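Local coordinates for protein probable dehydrogenase (PDB 3MOI) that probably acts as an NAD(P)-dependent dehydrogenase of the GFO/IDH/MocA family, its substrate not known, at residues Lys2-Cys8 and Gln64-Ile70; Phe12-Val16 and Arg277-Gly281; Met147-Tyr153 and Cys225-Val229; Arg159-Glu165 and Glu270-Arg275; Ser238-His242 and His299-Met303. One frame throughout, in Å; residues are numbered along the deposited sequence.

Interaction 1: residues Lys2-Cys8 and Gln64-Ile70; sequences KIRFGIC and QMDAVYI
Ala67 sets its methyl group against the Phe5 ring, CB lying 3.5 Å from Phe5 CE2, while the backbone N of Tyr69 approaches that ring at its edge. On the same face of the sheet Ile7 and Tyr69 run side by side, with Ile7 CG2 at the rim of the phenol; these side chains pack under helix 12-24. The other face carries Cys8, Val68 and Ile70. Met65 SD lies 3.6 Å from Gly6 CA, close against a residue without a side chain. Between the faces run the parallel-strand bonds, from Ala67 N to Arg4 O, Gly6 N to Ala67 O, Tyr69 N to Gly6 O and Cys8 N to Tyr69 O. At the polar end Asp66 OD2 takes the Arg4 backbone N at 2.9 Å, nearly straight at 171°, and also Arg4 NE. Bent at chi3 (-55°), the arginine chain turns its guanidinium toward the carboxylate, where NH2 meets Asp66 OD1 at 3.0 Å in a side-on salt bridge, from above the carboxylate plane. A water joins Arg4 NH1 to Gln64 NE2. Strands 3-8 and 67-70 are the adjacent central strands of a Rossmann fold, where the chain crosses between the halves of the sheet.

Interaction 2: residues Phe12-Val16 and Arg277-Gly281; sequences FAGSV and RYGFG
Phe12 presents one face of its ring to the edge of Tyr278, whose CD1 sits 3.6 Å from Phe12 CE1 and toward the rim of that face. The planes stand at 86° with centroids 5.2 Å apart, a T-shaped pair. Phe12 opens the helix that follows the first strand of the Rossmann fold, and Gly14 in its first turn belongs to a GxGxxG-like sequence, consistent with the dinucleotide-binding turn of such domains. The contact brings the C-terminal part of helix 270-278 against the start of helix 12-24. The latter has a wider, pi-type turn at 12-16, and Val16 N also bonds to Phe12 O in the alpha-helical pattern. With CG anti to the backbone N (chi1 179°), the Phe12 side chain extends from this turn over the backbone of Tyr278, and its CD1 lies 3.3 Å from the Tyr278 carbonyl O. The same oxygen has Val16 CG1 near it, so two side chains of the helix pack around a single carbonyl group. Farther on, Phe280 packs on Ser15, and its ring also makes an edge-to-face pair with Phe44. No hydrogen bond joins the two segments. The Ser15 hydroxyl is hydrogen-bonded to Gly11 O, just before the helix, and the closest approach is by the methylene: Ser15 CB lies 3.5 Å from Phe280 CD1.

Interaction 3: residues Met147-Tyr153 and Cys225-Val229; sequences MLNCFNY and CAVMV
Met147 begins the pairing with its backbone, its CA-H directed at Cys225 O, the same oxygen that accepts Leu148 N at 2.9 Å. Leu148 returns a bond from its own O to Val227 N, and its CB rests 4.0 Å from the methyl CB of Ala226. The next side chain, Asn149, is on the opposite face. Its CG is anti to the backbone N (chi1 -173°), which lays the amide alongside Val227 with OD1 3.7 Å from CG1, while ND2 is hydrogen-bonded to Tyr153 OH of the second subunit. Cys150 both donates to Val227 O, at 168°, and accepts from Val229 N. Phe151 CB lies 3.9 Å from Val229 CB; the phenyl ring leads away and meets Phe151 of the second subunit. Asn152 N closes the series on Val229 O at 3.1 Å. Tyr153 then swings back across Val229, its OH 3.5 Å from CG1, and that hydroxyl makes the reciprocal bond to Asn149 of the second subunit. Alternation thus separates two surfaces: Leu148, Cys150, Ala226 and Met228 point to the side where helix 179-190 packs, whereas Asn149, Phe151 and Val227 touch the second subunit, with Val229 on the same face. Strands 145-153 and 225-231 form a parallel pair within the large, mostly antiparallel sheet of the C-terminal domain of GFO/IDH/MocA proteins, here used as a dimer interface.

Interaction 4: residues Arg159-Glu165 and Glu270-Arg275; sequences RPRRPEE and EAELRR
Arg274 spreads its guanidinium beneath Glu165, with OE1 over one face and 3.4 Å from NH1, while Arg162 NH1 stands at the edge. Because the glutamate oxygen lies well out of the plane, this salt bridge is one of charge alone and no N-H points at it. Arg161 NH1 lies obliquely to the same group, 3.5 Å from Arg274 NH2, its plane turned by 62°. Arg161 and Arg274 share the Glu165 carboxylate, which probably balances their charges. Glu165 is fixed from its own segment: OE2 accepts Arg161 NH1 at 3.2 Å and OE1 accepts Arg162 N at 2.8 Å. Arg161 is held further by Phe156, through its carbonyl oxygen and a cation-pi contact. Arg274, bent at chi2 (16°, a strained value), runs tightly past Pro160 O, where the fine geometry is doubtful. Glu270 secures the backbone beside it. Its chain, extended beyond CG, brings OE2 to Arg161 N at 2.6 Å through the anti lone pair, and Arg208 forms a salt bridge to the same oxygen. Apolar packing is limited, chiefly Pro160 CG on Leu273 CD1 at 3.8 Å. Farther along, Arg162 NH2 touches Arg275 CB. Arg161, Glu165 and Arg274 form a salt-bridge network at the surface, joining the loop after strand 145-153 to helix 270-278.

Interaction 5: residues Ser238-His242 and His299-Met303; sequences SDEMH and HFGVM
A 3-10 turn in the loop after strand 225-231 meets the approach to strand 302-307 through a face-to-face stack of two histidines. His242 and His299 enter from opposite directions, with ring centroids 3.8 Å apart and planes inclined by 23°. His242 CD2 lies over the centre of the His299 ring, whereas His299 ND1 sits toward the rim of the His242 face. His299 has CG between its backbone N and carbonyl carbon (chi1 79°), which folds the ring back along its own segment. There ND1 donates to Gly301 O at 2.8 Å, the acceptor in the ring plane, and NE2 is bonded to Leu245 O, so both ring nitrogens are engaged and the ring's rotation is fixed. Asp239 OD1 comes to the edge of this ring, 3.2 Å from His299 CE1, while Asp239 OD2 pairs with Lys252. Beside the stack Val302 CG1 packs on Met241 CB at 4.1 Å. The contact is buried. Ser238 and Val302 bond through their backbones to Tyr153 and Phe151 of strand 145-153, and beyond Val302 strand 302-307 packs on helices 128-139 and 179-190.

From the N terminus, interaction 1 closes a first loop within the Rossmann domain, joining strand 3-8 to strand 67-70. Interaction 2 starts inside that loop and ends at residues 277-281, so the two cross; they touch where Tyr69 packs on Gly14. It ties the Rossmann domain to helix 270-278, and interaction 4 ties that helix to the loop after strand 145-153; Tyr278 touches Pro160. The long span of interaction 2 encloses interactions 3 and 4, which cross each other. Interaction 5 follows interaction 3 in series but crosses 2 and 4. Interactions 3 and 5, centres about 11 Å apart, meet in the large sheet, and both reach the second subunit. Interactions 1 and 3 lie on opposite sides of the chain's centre.

Interaction 1: residues Lys2-Cys8 and Gln64-Ile70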
# COMPACT_ATOMS: atom_id res chain seq x y z
N LYS A 2 -38.89 7.88 15.74
CA LYS A 2 -38.06 9.08 15.95
C LYS A 2 -37.28 9.09 17.29
O LYS A 2 -37.86 9.06 18.37
CB LYS A 2 -38.87 10.36 15.82
CG LYS A 2 -38.01 11.59 15.47
CD LYS A 2 -38.65 12.37 14.31
CE LYS A 2 -37.82 13.55 13.81
NZ LYS A 2 -38.68 14.50 13.00
N ILE A 3 -35.97 9.14 17.19
CA ILE A 3 -35.11 9.12 18.36
C ILE A 3 -34.83 10.54 18.86
O ILE A 3 -34.38 11.40 18.14
CB ILE A 3 -33.77 8.37 18.01
CG1 ILE A 3 -34.09 7.00 17.40
CG2 ILE A 3 -32.88 8.21 19.21
CD1 ILE A 3 -35.31 6.29 18.05
N ARG A 4 -35.14 10.78 20.11
CA ARG A 4 -34.88 12.06 20.69
C ARG A 4 -33.47 12.01 21.33
O ARG A 4 -33.21 11.20 22.22
CB ARG A 4 -35.95 12.44 21.72
CG ARG A 4 -37.37 12.58 21.19
CD ARG A 4 -38.41 12.57 22.31
NE ARG A 4 -38.24 11.37 23.11
CZ ARG A 4 -39.04 10.96 24.10
NH1 ARG A 4 -40.16 11.63 24.44
NH2 ARG A 4 -38.73 9.85 24.78
N PHE A 5 -32.60 12.86 20.81
CA PHE A 5 -31.18 12.84 21.13
C PHE A 5 -30.79 14.02 21.95
O PHE A 5 -31.26 15.12 21.68
CB PHE A 5 -30.35 12.95 19.86
CG PHE A 5 -29.94 11.67 19.30
CD1 PHE A 5 -30.58 11.15 18.18
CD2 PHE A 5 -28.93 10.94 19.89
CE1 PHE A 5 -30.17 9.93 17.63
CE2 PHE A 5 -28.53 9.72 19.36
CZ PHE A 5 -29.14 9.23 18.24
N GLY A 6 -29.93 13.80 22.93
CA GLY A 6 -29.18 14.90 23.54
C GLY A 6 -27.72 14.87 23.06
O GLY A 6 -27.12 13.80 23.01
N ILE A 7 -27.13 16.02 22.73
CA ILE A 7 -25.72 16.06 22.40
C ILE A 7 -24.89 16.44 23.58
O ILE A 7 -25.15 17.42 24.23
CB ILE A 7 -25.41 17.04 21.31
CG1 ILE A 7 -26.25 16.74 20.06
CG2 ILE A 7 -23.93 16.93 20.97
CD1 ILE A 7 -25.75 17.43 18.82
N CYS A 8 -23.86 15.67 23.89
CA CYS A 8 -23.06 15.91 25.12
C CYS A 8 -21.63 16.13 24.75
O CYS A 8 -20.93 15.15 24.47
CB CYS A 8 -23.15 14.69 26.04
SG CYS A 8 -21.88 14.56 27.35
N GLN A 64 -36.85 14.82 28.49
CA GLN A 64 -37.29 13.50 28.01
C GLN A 64 -36.39 13.28 26.79
O GLN A 64 -36.30 14.17 25.94
CB GLN A 64 -38.80 13.57 27.70
CG GLN A 64 -39.72 12.37 28.04
CD GLN A 64 -40.91 12.63 28.96
OE1 GLN A 64 -40.73 13.29 29.91
NE2 GLN A 64 -42.12 12.02 28.72
N MET A 65 -35.59 12.20 26.80
CA MET A 65 -34.75 11.85 25.64
C MET A 65 -34.57 10.31 25.50
O MET A 65 -34.80 9.57 26.46
CB MET A 65 -33.45 12.73 25.54
CG MET A 65 -32.18 12.40 26.35
SD MET A 65 -30.89 13.75 26.55
CE MET A 65 -30.92 13.57 28.28
N ASP A 66 -34.26 9.82 24.29
CA ASP A 66 -34.12 8.37 24.09
C ASP A 66 -32.68 7.92 24.04
O ASP A 66 -32.38 6.76 24.34
CB ASP A 66 -34.77 7.90 22.76
CG ASP A 66 -36.25 8.16 22.70
OD1 ASP A 66 -37.00 7.69 23.63
OD2 ASP A 66 -36.62 8.90 21.77
N ALA A 67 -31.81 8.82 23.57
CA ALA A 67 -30.41 8.51 23.38
C ALA A 67 -29.50 9.74 23.67
O ALA A 67 -29.97 10.88 23.72
CB ALA A 67 -30.16 7.98 21.98
N VAL A 68 -28.19 9.49 23.83
CA VAL A 68 -27.22 10.53 23.95
C VAL A 68 -26.12 10.33 22.90
O VAL A 68 -25.65 9.20 22.69
CB VAL A 68 -26.58 10.57 25.35
CG1 VAL A 68 -25.78 11.81 25.46
CG2 VAL A 68 -27.64 10.67 26.43
N TYR A 69 -25.72 11.41 22.27
CA TYR A 69 -24.55 11.38 21.42
C TYR A 69 -23.45 12.04 22.24
O TYR A 69 -23.58 13.19 22.64
CB TYR A 69 -24.79 12.09 20.09
CG TYR A 69 -23.52 12.33 19.29
CD1 TYR A 69 -22.74 11.28 18.80
CD2 TYR A 69 -23.10 13.62 19.01
CE1 TYR A 69 -21.55 11.54 18.07
CE2 TYR A 69 -21.94 13.87 18.32
CZ TYR A 69 -21.19 12.87 17.84
OH TYR A 69 -20.07 13.24 17.14
N ILE A 70 -22.42 11.28 22.55
CA ILE A 70 -21.40 11.68 23.51
C ILE A 70 -20.16 12.06 22.73
O ILE A 70 -19.53 11.18 22.19
CB ILE A 70 -21.02 10.50 24.48
CG1 ILE A 70 -22.19 10.20 25.44
CG2 ILE A 70 -19.75 10.83 25.27
CD1 ILE A 70 -21.99 8.92 26.27
O HOH W 1 -41.61 10.35 26.43

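Interaction 2: residues Phe12-Val16 and Arg277-Gly281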
# COMPACT_ATOMS: atom_id res chain seq x y z
N PHE A 12 -15.93 20.19 17.97
CA PHE A 12 -16.07 20.01 16.54
C PHE A 12 -16.96 18.82 16.15
O PHE A 12 -18.00 19.01 15.52
CB PHE A 12 -14.67 19.94 15.92
CG PHE A 12 -14.67 19.72 14.45
CD1 PHE A 12 -15.12 20.72 13.58
CD2 PHE A 12 -14.22 18.49 13.90
CE1 PHE A 12 -15.11 20.53 12.19
CE2 PHE A 12 -14.23 18.27 12.52
CZ PHE A 12 -14.69 19.32 11.66
N ALA A 13 -16.60 17.61 16.54
CA ALA A 13 -17.46 16.45 16.25
C ALA A 13 -18.96 16.70 16.65
O ALA A 13 -19.90 16.46 15.87
CB ALA A 13 -16.90 15.17 16.96
N GLY A 14 -19.18 17.18 17.84
CA GLY A 14 -20.54 17.45 18.26
C GLY A 14 -21.29 18.51 17.47
O GLY A 14 -22.32 18.21 16.84
N SER A 15 -20.81 19.76 17.53
CA SER A 15 -21.58 20.89 17.05
C SER A 15 -21.55 20.98 15.55
O SER A 15 -22.58 21.30 14.95
CB SER A 15 -21.07 22.24 17.57
OG SER A 15 -19.97 22.17 18.47
N VAL A 16 -20.38 20.78 14.93
CA VAL A 16 -20.30 21.06 13.48
C VAL A 16 -20.49 19.84 12.58
O VAL A 16 -21.14 19.97 11.56
CB VAL A 16 -19.10 22.02 13.05
CG1 VAL A 16 -18.04 22.15 14.10
CG2 VAL A 16 -18.51 21.62 11.67
N ARG A 277 -11.34 28.09 14.63
CA ARG A 277 -11.62 27.62 13.28
C ARG A 277 -12.59 26.44 13.27
O ARG A 277 -13.50 26.37 12.44
CB ARG A 277 -10.35 27.21 12.53
CG ARG A 277 -10.58 27.32 11.04
CD ARG A 277 -9.77 26.37 10.20
NE ARG A 277 -8.77 27.03 9.36
CZ ARG A 277 -8.03 26.38 8.45
NH1 ARG A 277 -8.20 25.07 8.27
NH2 ARG A 277 -7.11 27.04 7.71
N TYR A 278 -12.38 25.52 14.20
CA TYR A 278 -13.16 24.29 14.25
C TYR A 278 -14.31 24.34 15.31
O TYR A 278 -15.10 23.41 15.44
CB TYR A 278 -12.21 23.08 14.44
CG TYR A 278 -11.34 22.77 13.20
CD1 TYR A 278 -11.86 22.08 12.10
CD2 TYR A 278 -10.01 23.17 13.14
CE1 TYR A 278 -11.09 21.80 10.99
CE2 TYR A 278 -9.22 22.88 12.02
CZ TYR A 278 -9.76 22.20 10.95
OH TYR A 278 -8.99 21.93 9.85
N GLY A 279 -14.41 25.44 16.05
CA GLY A 279 -15.50 25.62 17.00
C GLY A 279 -16.85 25.86 16.34
O GLY A 279 -16.96 25.99 15.10
N PHE A 280 -17.89 25.92 17.18
CA PHE A 280 -19.26 26.15 16.69
C PHE A 280 -19.46 27.60 16.26
O PHE A 280 -19.25 28.51 17.06
CB PHE A 280 -20.32 25.78 17.75
CG PHE A 280 -21.70 26.03 17.28
CD1 PHE A 280 -22.23 25.27 16.25
CD2 PHE A 280 -22.44 27.08 17.77
CE1 PHE A 280 -23.51 25.52 15.75
CE2 PHE A 280 -23.72 27.34 17.28
CZ PHE A 280 -24.25 26.56 16.26
N GLY A 281 -19.92 27.80 15.02
CA GLY A 281 -20.10 29.15 14.49
C GLY A 281 -18.81 29.78 13.97
O GLY A 281 -18.79 30.96 13.65

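Interaction 3: residues Met147-Tyr153 and Cys225-Val229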
# COMPACT_ATOMS: atom_id res chain seq x y z
N MET A 147 -6.64 -10.59 0.65
CA MET A 147 -5.81 -9.57 1.24
C MET A 147 -6.45 -8.23 1.03
O MET A 147 -7.16 -8.07 0.11
CB MET A 147 -4.37 -9.62 0.70
CG MET A 147 -4.08 -9.05 -0.75
SD MET A 147 -2.32 -9.09 -1.22
CE MET A 147 -2.62 -8.54 -2.89
N LEU A 148 -6.24 -7.28 1.93
CA LEU A 148 -6.66 -5.90 1.72
C LEU A 148 -5.46 -4.99 1.72
O LEU A 148 -4.49 -5.26 2.40
CB LEU A 148 -7.52 -5.43 2.88
CG LEU A 148 -8.99 -5.84 2.91
CD1 LEU A 148 -9.05 -7.22 3.53
CD2 LEU A 148 -9.72 -4.84 3.69
N ASN A 149 -5.55 -3.87 1.03
CA ASN A 149 -4.49 -2.85 1.07
C ASN A 149 -5.08 -1.48 1.32
O ASN A 149 -5.81 -1.01 0.52
CB ASN A 149 -3.76 -2.91 -0.25
CG ASN A 149 -2.52 -2.03 -0.30
OD1 ASN A 149 -2.07 -1.52 0.72
ND2 ASN A 149 -1.94 -1.88 -1.49
N CYS A 150 -4.82 -0.86 2.45
CA CYS A 150 -5.37 0.45 2.74
C CYS A 150 -4.23 1.40 2.95
O CYS A 150 -3.36 1.08 3.75
CB CYS A 150 -6.20 0.41 4.05
SG CYS A 150 -7.43 -0.93 3.98
N PHE A 151 -4.27 2.59 2.37
CA PHE A 151 -3.32 3.63 2.76
C PHE A 151 -3.97 4.99 2.72
O PHE A 151 -4.97 5.18 2.05
CB PHE A 151 -2.02 3.58 1.92
CG PHE A 151 -2.27 3.72 0.45
CD1 PHE A 151 -2.61 2.61 -0.31
CD2 PHE A 151 -2.25 4.97 -0.16
CE1 PHE A 151 -2.90 2.72 -1.65
CE2 PHE A 151 -2.55 5.11 -1.52
CZ PHE A 151 -2.87 3.98 -2.27
N ASN A 152 -3.42 5.94 3.47
CA ASN A 152 -3.94 7.29 3.53
C ASN A 152 -2.73 8.12 3.85
O ASN A 152 -2.10 7.85 4.83
CB ASN A 152 -4.96 7.40 4.64
CG ASN A 152 -5.90 8.61 4.47
OD1 ASN A 152 -5.74 9.40 3.56
ND2 ASN A 152 -6.89 8.76 5.39
N TYR A 153 -2.35 9.03 2.99
CA TYR A 153 -1.34 10.06 3.28
C TYR A 153 -2.10 11.39 3.36
O TYR A 153 -2.92 11.71 2.47
CB TYR A 153 -0.27 10.12 2.14
CG TYR A 153 0.51 8.83 1.98
CD1 TYR A 153 -0.10 7.68 1.54
CD2 TYR A 153 1.84 8.75 2.32
CE1 TYR A 153 0.61 6.49 1.42
CE2 TYR A 153 2.56 7.57 2.21
CZ TYR A 153 1.94 6.45 1.79
OH TYR A 153 2.68 5.29 1.67
N CYS A 225 -4.79 -11.42 5.14
CA CYS A 225 -4.17 -10.24 5.80
C CYS A 225 -4.55 -8.89 5.19
O CYS A 225 -4.92 -8.82 4.05
CB CYS A 225 -2.67 -10.35 5.75
SG CYS A 225 -2.07 -11.90 6.48
N ALA A 226 -4.43 -7.84 5.99
CA ALA A 226 -4.65 -6.48 5.59
C ALA A 226 -3.38 -5.65 5.84
O ALA A 226 -2.82 -5.67 6.91
CB ALA A 226 -5.71 -5.92 6.38
N VAL A 227 -2.91 -4.94 4.85
CA VAL A 227 -1.84 -3.99 5.06
C VAL A 227 -2.49 -2.64 5.31
O VAL A 227 -3.40 -2.27 4.60
CB VAL A 227 -0.93 -3.90 3.77
CG1 VAL A 227 -0.16 -2.57 3.68
CG2 VAL A 227 0.01 -5.07 3.71
N MET A 228 -1.98 -1.90 6.29
CA MET A 228 -2.52 -0.59 6.68
C MET A 228 -1.30 0.32 6.77
O MET A 228 -0.33 0.00 7.47
CB MET A 228 -3.24 -0.74 8.02
CG MET A 228 -3.78 0.49 8.71
SD MET A 228 -4.43 0.17 10.43
CE MET A 228 -4.80 -1.47 10.10
N VAL A 229 -1.33 1.41 6.01
CA VAL A 229 -0.29 2.40 6.00
C VAL A 229 -0.90 3.78 6.15
O VAL A 229 -1.90 4.11 5.51
CB VAL A 229 0.51 2.39 4.65
CG1 VAL A 229 1.40 3.65 4.54
CG2 VAL A 229 1.35 1.13 4.50

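Interaction 4: residues Arg159-Glu165 and Glu270-Arg275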
# COMPACT_ATOMS: atom_id res chain seq x y z
N ARG A 159 -2.66 20.01 11.15
CA ARG A 159 -3.88 20.76 11.40
C ARG A 159 -3.72 21.39 12.78
O ARG A 159 -2.89 20.98 13.56
CB ARG A 159 -5.09 19.82 11.37
CG ARG A 159 -5.14 18.97 10.13
CD ARG A 159 -6.45 18.27 9.95
NE ARG A 159 -6.33 17.30 8.86
CZ ARG A 159 -6.94 16.12 8.79
NH1 ARG A 159 -7.79 15.71 9.73
NH2 ARG A 159 -6.69 15.33 7.74
N PRO A 160 -4.49 22.43 13.07
CA PRO A 160 -4.34 23.14 14.33
C PRO A 160 -4.73 22.32 15.57
O PRO A 160 -5.84 21.85 15.64
CB PRO A 160 -5.28 24.33 14.17
CG PRO A 160 -5.28 24.60 12.72
CD PRO A 160 -5.19 23.25 12.07
N ARG A 161 -3.82 22.22 16.55
CA ARG A 161 -3.99 21.33 17.69
C ARG A 161 -3.70 21.98 19.02
O ARG A 161 -2.86 22.87 19.14
CB ARG A 161 -3.03 20.16 17.56
CG ARG A 161 -3.14 19.37 16.29
CD ARG A 161 -4.22 18.30 16.34
NE ARG A 161 -4.35 17.68 15.02
CZ ARG A 161 -5.45 17.11 14.54
NH1 ARG A 161 -6.59 17.04 15.23
NH2 ARG A 161 -5.40 16.60 13.31
N ARG A 162 -4.38 21.48 20.04
CA ARG A 162 -4.06 21.83 21.40
C ARG A 162 -2.83 21.01 21.78
O ARG A 162 -2.61 19.93 21.23
CB ARG A 162 -5.27 21.54 22.30
CG ARG A 162 -6.48 22.45 22.02
CD ARG A 162 -7.61 22.26 23.04
NE ARG A 162 -8.74 23.21 22.88
CZ ARG A 162 -9.84 23.03 22.12
NH1 ARG A 162 -10.00 21.93 21.38
NH2 ARG A 162 -10.78 23.96 22.11
N PRO A 163 -2.02 21.50 22.72
CA PRO A 163 -0.76 20.83 23.00
C PRO A 163 -0.90 19.44 23.61
O PRO A 163 -0.06 18.58 23.35
CB PRO A 163 -0.03 21.79 23.94
CG PRO A 163 -1.16 22.49 24.68
CD PRO A 163 -2.30 22.58 23.69
N GLU A 164 -1.95 19.16 24.35
CA GLU A 164 -2.20 17.75 24.72
C GLU A 164 -2.45 16.79 23.52
O GLU A 164 -2.25 15.57 23.65
CB GLU A 164 -3.35 17.64 25.70
CG GLU A 164 -4.72 18.18 25.16
CD GLU A 164 -5.02 19.65 25.60
OE1 GLU A 164 -4.04 20.47 25.78
OE2 GLU A 164 -6.25 19.93 25.74
N GLU A 165 -2.90 17.30 22.38
CA GLU A 165 -3.08 16.43 21.22
C GLU A 165 -1.76 16.02 20.54
O GLU A 165 -1.79 15.18 19.63
CB GLU A 165 -3.93 17.11 20.17
CG GLU A 165 -5.37 17.27 20.49
CD GLU A 165 -6.06 18.05 19.38
OE1 GLU A 165 -6.02 19.28 19.41
OE2 GLU A 165 -6.62 17.43 18.45
N GLU A 270 -1.44 28.56 18.70
CA GLU A 270 -2.11 27.54 17.87
C GLU A 270 -3.43 26.95 18.45
O GLU A 270 -4.38 26.68 17.72
CB GLU A 270 -1.10 26.43 17.60
CG GLU A 270 -1.54 25.40 16.63
CD GLU A 270 -0.74 24.13 16.74
OE1 GLU A 270 0.50 24.20 16.65
OE2 GLU A 270 -1.35 23.05 16.94
N ALA A 271 -3.46 26.75 19.76
CA ALA A 271 -4.66 26.27 20.43
C ALA A 271 -5.87 27.18 20.07
O ALA A 271 -6.97 26.68 19.81
CB ALA A 271 -4.42 26.21 21.97
N GLU A 272 -5.65 28.50 20.04
CA GLU A 272 -6.67 29.49 19.64
C GLU A 272 -7.12 29.31 18.19
O GLU A 272 -8.32 29.43 17.90
CB GLU A 272 -6.17 30.96 19.79
CG GLU A 272 -6.83 31.79 20.92
CD GLU A 272 -8.36 32.06 20.75
OE1 GLU A 272 -8.74 33.02 20.01
OE2 GLU A 272 -9.19 31.35 21.39
N LEU A 273 -6.18 29.09 17.29
CA LEU A 273 -6.57 28.88 15.91
C LEU A 273 -7.49 27.66 15.88
O LEU A 273 -8.50 27.65 15.15
CB LEU A 273 -5.37 28.66 15.01
CG LEU A 273 -5.51 29.18 13.58
CD1 LEU A 273 -4.60 28.35 12.68
CD2 LEU A 273 -6.95 29.20 13.03
N ARG A 274 -7.15 26.66 16.70
CA ARG A 274 -7.88 25.41 16.75
C ARG A 274 -9.35 25.67 17.13
O ARG A 274 -10.28 25.40 16.35
CB ARG A 274 -7.16 24.43 17.74
CG ARG A 274 -7.67 22.96 17.80
CD ARG A 274 -8.54 22.63 16.59
NE ARG A 274 -8.72 21.23 16.19
CZ ARG A 274 -8.97 20.19 16.98
NH1 ARG A 274 -9.05 20.28 18.30
NH2 ARG A 274 -9.16 19.03 16.40
N ARG A 275 -9.57 26.25 18.30
CA ARG A 275 -10.93 26.44 18.76
C ARG A 275 -11.71 27.52 18.01
O ARG A 275 -12.93 27.47 18.01
CB ARG A 275 -11.00 26.65 20.27
CG ARG A 275 -10.66 28.01 20.73
CD ARG A 275 -11.69 28.56 21.71
NE ARG A 275 -11.59 30.01 21.67
CZ ARG A 275 -12.37 30.82 20.96
NH1 ARG A 275 -12.14 32.13 20.98
NH2 ARG A 275 -13.40 30.35 20.24

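Interaction 5: residues Ser238-His242 and His299-Met303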
# COMPACT_ATOMS: atom_id res chain seq x y z
N SER A 238 -2.89 11.59 -0.71
CA SER A 238 -3.39 10.41 -1.41
C SER A 238 -4.76 10.62 -2.01
O SER A 238 -5.26 9.75 -2.71
CB SER A 238 -3.37 9.15 -0.49
OG SER A 238 -3.74 9.42 0.86
N ASP A 239 -5.39 11.76 -1.79
CA ASP A 239 -6.61 12.02 -2.53
C ASP A 239 -6.32 12.08 -4.05
O ASP A 239 -7.20 11.83 -4.88
CB ASP A 239 -7.29 13.27 -1.99
CG ASP A 239 -7.71 13.15 -0.48
OD1 ASP A 239 -7.95 12.02 0.01
OD2 ASP A 239 -7.81 14.22 0.17
N GLU A 240 -5.06 12.33 -4.43
CA GLU A 240 -4.65 12.16 -5.82
C GLU A 240 -4.97 10.76 -6.35
O GLU A 240 -5.19 10.59 -7.53
CB GLU A 240 -3.16 12.42 -5.99
CG GLU A 240 -2.73 12.41 -7.46
CD GLU A 240 -1.34 12.98 -7.68
OE1 GLU A 240 -0.80 13.61 -6.75
OE2 GLU A 240 -0.77 12.78 -8.78
N MET A 241 -4.96 9.74 -5.50
CA MET A 241 -5.21 8.39 -5.99
C MET A 241 -6.65 8.02 -5.73
O MET A 241 -7.08 6.92 -6.03
CB MET A 241 -4.21 7.40 -5.38
CG MET A 241 -2.75 7.51 -5.98
SD MET A 241 -1.60 6.53 -5.01
CE MET A 241 -0.21 7.13 -5.93
N HIS A 242 -7.41 8.98 -5.22
CA HIS A 242 -8.85 8.82 -5.07
C HIS A 242 -9.60 10.03 -5.69
O HIS A 242 -10.25 10.82 -4.99
CB HIS A 242 -9.18 8.66 -3.60
CG HIS A 242 -10.56 8.16 -3.35
ND1 HIS A 242 -10.92 6.84 -3.56
CD2 HIS A 242 -11.69 8.80 -2.97
CE1 HIS A 242 -12.21 6.69 -3.31
NE2 HIS A 242 -12.70 7.86 -2.94
N HIS A 299 -14.69 8.88 2.18
CA HIS A 299 -13.68 7.79 1.99
C HIS A 299 -12.51 8.01 2.95
O HIS A 299 -12.36 9.09 3.50
CB HIS A 299 -13.16 7.76 0.55
CG HIS A 299 -12.12 8.80 0.26
ND1 HIS A 299 -10.78 8.51 0.18
CD2 HIS A 299 -12.23 10.14 0.03
CE1 HIS A 299 -10.10 9.62 -0.09
NE2 HIS A 299 -10.96 10.62 -0.20
N PHE A 300 -11.67 7.02 3.16
CA PHE A 300 -10.48 7.27 4.00
C PHE A 300 -9.24 6.70 3.33
O PHE A 300 -8.94 5.50 3.41
CB PHE A 300 -10.69 6.66 5.39
CG PHE A 300 -9.73 7.17 6.41
CD1 PHE A 300 -9.85 8.44 6.89
CD2 PHE A 300 -8.74 6.35 6.92
CE1 PHE A 300 -8.99 8.94 7.84
CE2 PHE A 300 -7.85 6.83 7.87
CZ PHE A 300 -7.98 8.15 8.34
N GLY A 301 -8.51 7.55 2.65
CA GLY A 301 -7.42 7.09 1.78
C GLY A 301 -8.03 6.14 0.77
O GLY A 301 -9.25 6.20 0.48
N VAL A 302 -7.21 5.23 0.28
CA VAL A 302 -7.70 4.23 -0.62
C VAL A 302 -7.68 2.87 0.01
O VAL A 302 -6.90 2.59 0.87
CB VAL A 302 -6.97 4.21 -1.98
CG1 VAL A 302 -6.24 5.57 -2.30
CG2 VAL A 302 -6.17 2.98 -2.14
N MET A 303 -8.58 2.02 -0.45
CA MET A 303 -8.79 0.74 0.15
C MET A 303 -9.03 -0.24 -0.97
O MET A 303 -10.07 -0.18 -1.61
CB MET A 303 -10.00 0.84 1.09
CG MET A 303 -9.70 1.66 2.42
SD MET A 303 -10.98 1.70 3.75
CE MET A 303 -11.95 0.41 3.16